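Local structure of Cif (Cell cycle inhibiting factor) (Escherichia coli, 3EFY) at residues Glu32-Leu37 / Ser160-Glu165. The protein deamidates a glutamine side chain of host NEDD8 to glutamate, blocking cullin-RING ubiquitin ligases and so inhibiting the host cell cycle. Numbering follows the deposited sequence.
Sequences ENEQTL and SFQLFE
Glu34 meets the ring of Phe164 at its edge: OE1 lies near the ring plane, 3.5 Å from CZ, with the carboxylate turned 77° against the ring. The Phe161 ring likewise takes an oxygen at its edge, the backbone O of Leu37, 3.6 Å from CD2; it also meets the nearly parallel ring of Phe159 and pairs edge-to-face with Phe120. Both rings belong to strand 159-166, an outermost strand of the antiparallel sheet within this chain, the C-terminal portion of a deamidase of the Peptidase CA clan, and the contact illustrates how a loop can occupy a strand edge through one antiparallel bridge. Leu37 and Phe161 form that hydrogen-bonded pair: Leu37 N donates to Phe161 O (2.8 Å) and Phe161 N to Leu37 O (2.9 Å). A water takes over beside the bridge, donating to Gln35 O and accepting from Leu163 N. On the strand's other edge, the backbones of Ser160, Gln162 and Phe164 hydrogen-bond to strand 54-61. Leu37 also packs CD2 against Leu163 CD2, beside Arg45 of helix 39-47. Gln162, extended beyond CG (chi2 178°), carries its amide to Glu34 CB; there OE1 accepts from Tyr29 OH and NE2 donates to Phe31 O, while Glu34 OE2 accepts from Cys30 N. Finally, Thr36 CA makes a bent CA-H...O contact (131° at H) with the already bonded Phe161 O, 3.2 Å from CA.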
loop_
_atom_site.group_PDB
_atom_site.type_symbol
_atom_site.label_atom_id
_atom_site.label_comp_id
_atom_site.label_asym_id
_atom_site.label_seq_id
_atom_site.Cartn_x
_atom_site.Cartn_y
_atom_site.Cartn_z
ATOM N N GLU A 32 -0.995 10.784 9.669
ATOM C CA GLU A 32 -0.771 11.526 10.886
ATOM C C GLU A 32 0.316 12.572 10.815
ATOM O O GLU A 32 0.280 13.557 11.586
ATOM C CB GLU A 32 -0.509 10.574 12.048
ATOM C CG GLU A 32 -1.729 9.768 12.433
ATOM C CD GLU A 32 -2.871 10.579 13.053
ATOM O OE1 GLU A 32 -2.675 11.750 13.471
ATOM O OE2 GLU A 32 -3.992 9.999 13.157
ATOM N N ASN A 33 1.271 12.394 9.915
ATOM C CA ASN A 33 2.413 13.297 9.815
ATOM C C ASN A 33 2.374 14.311 8.681
ATOM O O ASN A 33 3.273 15.158 8.557
ATOM C CB ASN A 33 3.675 12.463 9.712
ATOM C CG ASN A 33 3.885 11.590 10.897
ATOM O OD1 ASN A 33 3.513 11.922 12.012
ATOM N ND2 ASN A 33 4.514 10.440 10.654
ATOM N N GLU A 34 1.356 14.268 7.826
ATOM C CA GLU A 34 1.325 15.166 6.698
ATOM C C GLU A 34 0.857 16.552 7.062
ATOM O O GLU A 34 0.127 16.786 8.070
ATOM C CB GLU A 34 0.443 14.591 5.547
ATOM C CG GLU A 34 0.848 13.171 5.109
ATOM C CD GLU A 34 2.260 13.008 4.543
ATOM O OE1 GLU A 34 2.971 14.010 4.234
ATOM O OE2 GLU A 34 2.745 11.836 4.452
ATOM N N GLN A 35 1.251 17.501 6.228
ATOM C CA GLN A 35 0.799 18.854 6.362
ATOM C C GLN A 35 -0.687 18.958 6.062
ATOM O O GLN A 35 -1.217 18.249 5.206
ATOM C CB GLN A 35 1.551 19.791 5.445
ATOM C CG GLN A 35 3.071 19.841 5.709
ATOM C CD GLN A 35 3.378 20.266 7.117
ATOM O OE1 GLN A 35 3.931 19.479 7.910
ATOM N NE2 GLN A 35 2.959 21.471 7.476
ATOM N N THR A 36 -1.344 19.835 6.780
ATOM C CA THR A 36 -2.799 20.076 6.589
ATOM C C THR A 36 -3.146 21.497 6.191
ATOM O O THR A 36 -2.447 22.443 6.519
ATOM C CB THR A 36 -3.605 19.634 7.815
ATOM O OG1 THR A 36 -3.267 20.436 8.941
ATOM C CG2 THR A 36 -3.382 18.138 8.145
ATOM N N LEU A 37 -4.220 21.645 5.438
ATOM C CA LEU A 37 -4.735 22.920 5.009
ATOM C C LEU A 37 -6.120 23.165 5.633
ATOM O O LEU A 37 -6.946 22.235 5.765
ATOM C CB LEU A 37 -4.951 22.954 3.478
ATOM C CG LEU A 37 -3.721 22.881 2.559
ATOM C CD1 LEU A 37 -3.066 21.562 2.550
ATOM C CD2 LEU A 37 -4.190 23.265 1.148
ATOM N N SER A 160 -10.594 19.738 7.501
ATOM C CA SER A 160 -9.120 19.665 7.404
ATOM C C SER A 160 -8.808 18.943 6.092
ATOM O O SER A 160 -9.407 17.905 5.810
ATOM C CB SER A 160 -8.577 18.818 8.542
ATOM O OG SER A 160 -7.170 18.681 8.516
ATOM N N PHE A 161 -7.867 19.473 5.320
ATOM C CA PHE A 161 -7.524 18.928 4.029
ATOM C C PHE A 161 -6.051 18.581 3.962
ATOM O O PHE A 161 -5.216 19.170 4.656
ATOM C CB PHE A 161 -7.791 19.939 2.937
ATOM C CG PHE A 161 -9.229 20.376 2.851
ATOM C CD1 PHE A 161 -10.140 19.600 2.140
ATOM C CD2 PHE A 161 -9.655 21.551 3.452
ATOM C CE1 PHE A 161 -11.480 20.006 2.042
ATOM C CE2 PHE A 161 -10.962 21.974 3.333
ATOM C CZ PHE A 161 -11.878 21.185 2.636
ATOM N N GLN A 162 -5.726 17.627 3.093
ATOM C CA GLN A 162 -4.329 17.391 2.661
ATOM C C GLN A 162 -4.329 17.381 1.141
ATOM O O GLN A 162 -5.206 16.749 0.516
ATOM C CB GLN A 162 -3.777 16.077 3.179
ATOM C CG GLN A 162 -3.789 16.010 4.715
ATOM C CD GLN A 162 -3.285 14.698 5.257
ATOM O OE1 GLN A 162 -2.934 13.778 4.496
ATOM N NE2 GLN A 162 -3.203 14.601 6.592
ATOM N N LEU A 163 -3.384 18.126 0.543
ATOM C CA LEU A 163 -3.363 18.295 -0.912
ATOM C C LEU A 163 -1.976 17.920 -1.449
ATOM O O LEU A 163 -0.960 18.494 -0.989
ATOM C CB LEU A 163 -3.663 19.721 -1.264
ATOM C CG LEU A 163 -3.678 20.148 -2.711
ATOM C CD1 LEU A 163 -4.722 19.339 -3.528
ATOM C CD2 LEU A 163 -3.959 21.668 -2.777
ATOM N N PHE A 164 -1.928 17.018 -2.394
ATOM C CA PHE A 164 -0.683 16.563 -2.985
ATOM C C PHE A 164 -0.757 16.509 -4.510
ATOM O O PHE A 164 -1.767 16.074 -5.079
ATOM C CB PHE A 164 -0.326 15.148 -2.528
ATOM C CG PHE A 164 0.046 15.003 -1.079
ATOM C CD1 PHE A 164 -0.928 14.904 -0.108
ATOM C CD2 PHE A 164 1.371 14.853 -0.699
ATOM C CE1 PHE A 164 -0.589 14.684 1.232
ATOM C CE2 PHE A 164 1.704 14.627 0.654
ATOM C CZ PHE A 164 0.689 14.551 1.604
ATOM N N GLU A 165 0.342 16.859 -5.207
ATOM C CA GLU A 165 0.456 16.515 -6.607
ATOM C C GLU A 165 0.690 15.025 -6.787
ATOM O O GLU A 165 1.373 14.408 -5.963
ATOM C CB GLU A 165 1.621 17.327 -7.223
ATOM C CG GLU A 165 1.740 17.117 -8.721
ATOM C CD GLU A 165 2.905 17.860 -9.390
ATOM O OE1 GLU A 165 3.538 18.742 -8.719
ATOM O OE2 GLU A 165 3.142 17.524 -10.601
HETATM O O HOH W 1 -1.173 18.784 2.473
#